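Local structure of phosphonate monoester hydrolase (4UPK) at residues 341-346 with 396-401; 387-392 with 413-418. The protein is a hydrolase of the sulfatase family, built on the alpha/beta fold of the alkaline phosphatase clan. All coordinates share one frame; numbering follows the deposited sequence.

Interaction 1 of 2, residues 341-346 with 396-401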
loop_
_atom_site.group_PDB
_atom_site.type_symbol
_atom_site.label_atom_id
_atom_site.label_comp_id
_atom_site.label_asym_id
_atom_site.label_seq_id
_atom_site.Cartn_x
_atom_site.Cartn_y
_atom_site.Cartn_z
ATOM N N LEU A 341 20.677 10.183 -25.999
ATOM C CA LEU A 341 21.444 9.074 -25.471
ATOM C C LEU A 341 20.857 7.843 -26.171
ATOM O O LEU A 341 19.679 7.501 -25.961
ATOM C CB LEU A 341 21.316 8.946 -23.928
ATOM C CG LEU A 341 21.898 7.678 -23.288
ATOM C CD1 LEU A 341 23.425 7.598 -23.462
ATOM C CD2 LEU A 341 21.522 7.573 -21.846
ATOM N N ILE A 342 21.659 7.226 -27.053
ATOM C CA ILE A 342 21.268 6.041 -27.806
ATOM C C ILE A 342 21.938 4.836 -27.187
ATOM O O ILE A 342 23.163 4.822 -27.031
ATOM C CB ILE A 342 21.514 6.152 -29.349
ATOM C CG1 ILE A 342 20.770 7.383 -29.955
ATOM C CG2 ILE A 342 21.113 4.841 -30.068
ATOM C CD1 ILE A 342 21.152 7.751 -31.418
ATOM N N VAL A 343 21.127 3.852 -26.783
ATOM C CA VAL A 343 21.623 2.611 -26.203
ATOM C C VAL A 343 21.105 1.460 -27.067
ATOM O O VAL A 343 19.892 1.257 -27.192
ATOM C CB VAL A 343 21.293 2.389 -24.695
ATOM C CG1 VAL A 343 21.992 1.132 -24.173
ATOM C CG2 VAL A 343 21.654 3.596 -23.834
ATOM N N VAL A 344 22.037 0.728 -27.689
ATOM C CA VAL A 344 21.698 -0.423 -28.518
ATOM C C VAL A 344 22.422 -1.638 -27.948
ATOM O O VAL A 344 23.645 -1.615 -27.770
ATOM C CB VAL A 344 21.931 -0.237 -30.047
ATOM C CG1 VAL A 344 21.421 -1.452 -30.836
ATOM C CG2 VAL A 344 21.255 1.034 -30.556
ATOM N N THR A 345 21.651 -2.693 -27.661
ATOM C CA THR A 345 22.163 -3.944 -27.125
ATOM C C THR A 345 21.249 -5.121 -27.526
ATOM O O THR A 345 20.221 -4.926 -28.168
ATOM C CB THR A 345 22.292 -3.817 -25.556
ATOM O OG1 THR A 345 23.116 -4.874 -25.053
ATOM C CG2 THR A 345 20.935 -3.784 -24.833
ATOM N N ALA A 346 21.631 -6.337 -27.107
ATOM C CA ALA A 346 20.826 -7.546 -27.174
ATOM C C ALA A 346 20.652 -8.008 -25.725
ATOM O O ALA A 346 21.521 -7.742 -24.892
ATOM C CB ALA A 346 21.495 -8.621 -28.012
ATOM N N PRO A 396 21.871 2.112 -14.658
ATOM C CA PRO A 396 22.596 3.214 -14.000
ATOM C C PRO A 396 23.249 4.214 -14.953
ATOM O O PRO A 396 23.382 5.380 -14.590
ATOM C CB PRO A 396 23.611 2.491 -13.099
ATOM C CG PRO A 396 23.799 1.175 -13.729
ATOM C CD PRO A 396 22.463 0.804 -14.294
ATOM N N THR A 397 23.608 3.791 -16.183
ATOM C CA THR A 397 24.181 4.676 -17.199
ATOM C C THR A 397 23.142 5.746 -17.622
ATOM O O THR A 397 23.466 6.937 -17.684
ATOM C CB THR A 397 24.699 3.863 -18.376
ATOM O OG1 THR A 397 25.618 2.877 -17.913
ATOM C CG2 THR A 397 25.371 4.731 -19.445
ATOM N N ILE A 398 21.895 5.306 -17.891
ATOM C CA ILE A 398 20.788 6.155 -18.326
ATOM C C ILE A 398 20.451 7.161 -17.247
ATOM O O ILE A 398 20.434 8.356 -17.539
ATOM C CB ILE A 398 19.542 5.323 -18.796
ATOM C CG1 ILE A 398 19.890 4.398 -19.998
ATOM C CG2 ILE A 398 18.351 6.240 -19.128
ATOM C CD1 ILE A 398 18.999 3.130 -20.110
ATOM N N LEU A 399 20.229 6.685 -15.991
ATOM C CA LEU A 399 19.902 7.541 -14.841
ATOM C C LEU A 399 20.961 8.597 -14.582
ATOM O O LEU A 399 20.621 9.761 -14.360
ATOM C CB LEU A 399 19.611 6.718 -13.562
ATOM C CG LEU A 399 18.384 5.778 -13.610
ATOM C CD1 LEU A 399 18.226 5.050 -12.291
ATOM C CD2 LEU A 399 17.081 6.533 -14.010
ATOM N N ASP A 400 22.246 8.194 -14.627
ATOM C CA ASP A 400 23.388 9.084 -14.448
ATOM C C ASP A 400 23.309 10.206 -15.493
ATOM O O ASP A 400 23.281 11.382 -15.123
ATOM C CB ASP A 400 24.694 8.274 -14.577
ATOM C CG ASP A 400 26.004 9.019 -14.405
ATOM O OD1 ASP A 400 25.965 10.236 -14.111
ATOM O OD2 ASP A 400 27.074 8.384 -14.569
ATOM N N TRP A 401 23.188 9.831 -16.793
ATOM C CA TRP A 401 23.111 10.755 -17.920
ATOM C C TRP A 401 21.952 11.772 -17.834
ATOM O O TRP A 401 22.157 12.933 -18.183
ATOM C CB TRP A 401 23.126 9.985 -19.248
ATOM C CG TRP A 401 23.271 10.862 -20.450
ATOM C CD1 TRP A 401 24.435 11.308 -21.007
ATOM C CD2 TRP A 401 22.208 11.389 -21.258
ATOM N NE1 TRP A 401 24.162 12.077 -22.117
ATOM C CE2 TRP A 401 22.802 12.162 -22.281
ATOM C CE3 TRP A 401 20.804 11.305 -21.202
ATOM C CZ2 TRP A 401 22.043 12.820 -23.260
ATOM C CZ3 TRP A 401 20.055 11.957 -22.170
ATOM C CH2 TRP A 401 20.673 12.703 -23.187
#

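Interaction 2 of 2, residues 387-392 with 413-418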
loop_
_atom_site.group_PDB
_atom_site.type_symbol
_atom_site.label_atom_id
_atom_site.label_comp_id
_atom_site.label_asym_id
_atom_site.label_seq_id
_atom_site.Cartn_x
_atom_site.Cartn_y
_atom_site.Cartn_z
ATOM N N ALA A 387 37.094 -3.710 -21.369
ATOM C CA ALA A 387 36.822 -4.046 -19.965
ATOM C C ALA A 387 35.537 -4.880 -19.837
ATOM O O ALA A 387 34.629 -4.674 -20.640
ATOM C CB ALA A 387 36.685 -2.771 -19.145
ATOM N N PRO A 388 35.418 -5.816 -18.857
ATOM C CA PRO A 388 34.155 -6.579 -18.726
ATOM C C PRO A 388 32.998 -5.685 -18.282
ATOM O O PRO A 388 33.073 -4.991 -17.263
ATOM C CB PRO A 388 34.474 -7.645 -17.653
ATOM C CG PRO A 388 35.943 -7.615 -17.482
ATOM C CD PRO A 388 36.379 -6.216 -17.811
ATOM N N THR A 389 31.942 -5.682 -19.079
ATOM C CA THR A 389 30.723 -4.924 -18.793
ATOM C C THR A 389 29.583 -5.916 -18.676
ATOM O O THR A 389 29.660 -7.021 -19.218
ATOM C CB THR A 389 30.502 -3.732 -19.766
ATOM O OG1 THR A 389 30.357 -4.208 -21.097
ATOM C CG2 THR A 389 31.629 -2.683 -19.703
ATOM N N GLU A 390 28.552 -5.542 -17.905
ATOM C CA GLU A 390 27.406 -6.389 -17.622
ATOM C C GLU A 390 26.112 -5.702 -17.991
ATOM O O GLU A 390 26.046 -4.479 -18.003
ATOM C CB GLU A 390 27.420 -6.794 -16.142
ATOM C CG GLU A 390 28.524 -7.784 -15.814
ATOM C CD GLU A 390 28.647 -8.191 -14.370
ATOM O OE1 GLU A 390 27.927 -7.603 -13.541
ATOM O OE2 GLU A 390 29.464 -9.089 -14.062
ATOM N N SER A 391 25.071 -6.505 -18.283
ATOM C CA SER A 391 23.747 -6.023 -18.698
ATOM C C SER A 391 23.094 -5.092 -17.663
ATOM O O SER A 391 22.294 -4.227 -18.019
ATOM C CB SER A 391 22.842 -7.208 -19.031
ATOM O OG SER A 391 22.683 -8.051 -17.903
ATOM N N ILE A 392 23.464 -5.271 -16.376
ATOM C CA ILE A 392 22.986 -4.493 -15.231
ATOM C C ILE A 392 23.566 -3.074 -15.181
ATOM O O ILE A 392 23.079 -2.251 -14.419
ATOM C CB ILE A 392 23.220 -5.277 -13.914
ATOM C CG1 ILE A 392 24.725 -5.591 -13.694
ATOM C CG2 ILE A 392 22.345 -6.530 -13.882
ATOM C CD1 ILE A 392 25.094 -5.954 -12.279
ATOM N N ARG A 413 26.859 -0.655 -12.440
ATOM C CA ARG A 413 27.591 0.597 -12.349
ATOM C C ARG A 413 27.537 1.338 -13.687
ATOM O O ARG A 413 27.614 0.719 -14.751
ATOM C CB ARG A 413 29.048 0.336 -11.934
ATOM C CG ARG A 413 29.197 -0.155 -10.492
ATOM C CD ARG A 413 30.642 -0.399 -10.104
ATOM N NE ARG A 413 31.468 0.810 -10.190
ATOM C CZ ARG A 413 32.788 0.824 -10.029
ATOM N NH1 ARG A 413 33.439 -0.295 -9.743
ATOM N NH2 ARG A 413 33.465 1.951 -10.160
ATOM N N SER A 414 27.396 2.665 -13.620
ATOM C CA SER A 414 27.344 3.543 -14.788
ATOM C C SER A 414 28.555 3.364 -15.714
ATOM O O SER A 414 29.704 3.332 -15.257
ATOM C CB SER A 414 27.231 4.998 -14.346
ATOM O OG SER A 414 27.151 5.879 -15.452
ATOM N N LEU A 415 28.280 3.258 -17.021
ATOM C CA LEU A 415 29.287 3.125 -18.066
ATOM C C LEU A 415 29.734 4.484 -18.587
ATOM O O LEU A 415 30.555 4.542 -19.506
ATOM C CB LEU A 415 28.741 2.278 -19.225
ATOM C CG LEU A 415 28.412 0.822 -18.927
ATOM C CD1 LEU A 415 27.891 0.138 -20.168
ATOM C CD2 LEU A 415 29.614 0.071 -18.378
ATOM N N ARG A 416 29.194 5.577 -18.007
ATOM C CA ARG A 416 29.502 6.952 -18.387
ATOM C C ARG A 416 31.004 7.283 -18.449
ATOM O O ARG A 416 31.393 7.842 -19.475
ATOM C CB ARG A 416 28.702 7.970 -17.565
ATOM C CG ARG A 416 28.324 9.202 -18.358
ATOM C CD ARG A 416 27.496 10.131 -17.527
ATOM N NE ARG A 416 27.404 11.451 -18.139
ATOM C CZ ARG A 416 26.761 12.476 -17.595
ATOM N NH1 ARG A 416 26.136 12.335 -16.429
ATOM N NH2 ARG A 416 26.726 13.649 -18.214
ATOM N N PRO A 417 31.886 6.901 -17.472
ATOM C CA PRO A 417 33.342 7.198 -17.630
ATOM C C PRO A 417 33.967 6.710 -18.952
ATOM O O PRO A 417 34.773 7.429 -19.544
ATOM C CB PRO A 417 33.988 6.501 -16.416
ATOM C CG PRO A 417 32.909 6.450 -15.411
ATOM C CD PRO A 417 31.635 6.223 -16.178
ATOM N N PHE A 418 33.562 5.513 -19.422
ATOM C CA PHE A 418 33.975 4.886 -20.689
ATOM C C PHE A 418 33.607 5.676 -21.948
ATOM O O PHE A 418 34.287 5.526 -22.969
ATOM C CB PHE A 418 33.361 3.475 -20.813
ATOM C CG PHE A 418 33.820 2.495 -19.761
ATOM C CD1 PHE A 418 35.060 1.867 -19.864
ATOM C CD2 PHE A 418 32.996 2.159 -18.698
ATOM C CE1 PHE A 418 35.462 0.920 -18.924
ATOM C CE2 PHE A 418 33.397 1.214 -17.762
ATOM C CZ PHE A 418 34.634 0.612 -17.869
#

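Interaction 1 of 2, residues 341-346 with 396-401
One face of the W401 indole is met by L341, whose CB stands 3.5 Å from the centroid of the six-membered ring and 8° off its normal, a CH-pi contact made almost straight down onto the ring. CB comes within 3.6 Å of CE3 of W401, so CB sits over the six-membered ring, while CD2 reaches back toward CG of the indole. The two side chains run past each other in opposite directions. With CG of L341 anti to its N (chi1 170°), the branch is carried back along the indole toward the helix, where CD2 lies 3.9 Å from CB of W401 and an equal 3.9 Å from CA of I398. CG1 of I398 touches the same methyl at 4.0 Å, and V343 adds CG2 at 4.3 Å from the same I398 CG1. No hydrogen bond crosses; the side chains meet through carbon alone. Over segments 341-346 and 396-401 the strand and helix run antiparallel (178°), with axes 10.4 Å apart at closest, as a helix lies on a sheet. The strand is hydrogen-bonded to strand 35-41 and flanked by strand 372-375, while I398 also rests on V36 and F38 of the former and reaches I114 and M118 of helix 114-120.

Interaction 2 of 2, residues 387-392 with 413-418
T389 overlaps L415 through methyl groups: CG2 of the threonine lies 3.7 Å from CD2 of the leucine, and the same CD2 is 4.1 Å from CB of T389, the two side chains meeting at a slant. The threonine torsion (chi1 62°) sets OG1 between the backbone N and the carbonyl carbon and turns the methyl to the leucine; OG1 itself is hydrogen-bonded to ND1 of H75. A second apolar touch lies two residues earlier, at the corner where the chain turns, where CB of A387 approaches CE1 of F418 at 3.9 Å and CZ of F418 at 4.2 Å, oblique to the ring. L415 also borders this phenyl, its CA lying in the ring plane at the edge. Nothing polar bridges the two segments. The loop partner is instead shaped from within: N of R416 donates to OG of S414 at 3.3 Å, with an N-H...acceptor angle of 160°, a capping bond where the chain turns into a short, weakly bonded helix. L415 and F418 both rest on F72 of strand 70-76, to which T389 is hydrogen-bonded through its backbone. The arrangement is that of an alpha/beta fold in which a short helix and the loop before it close over strands of the central sheet.

Along the chain, strand 340-346 comes first, followed by the strands 372-375, 384-386 and 388-390, then helix 394-402 and finally the turn into helix 416-419. Interaction 1 closes the loop from 346 to 396, and interaction 2 the shorter one from 392 to 413; because their segments alternate, the two closures cross rather than nest. Their centres are 10 Å apart. Helix 394-402 joins them directly: OD2 of D400 lies 2.7 Å from OG of S414, and OG1 of T397 lies 2.8 Å from N of L415, both probable hydrogen bonds. Together they fasten helix 394-402, and the loop and short helix that follow it, to different parts of the same mixed sheet.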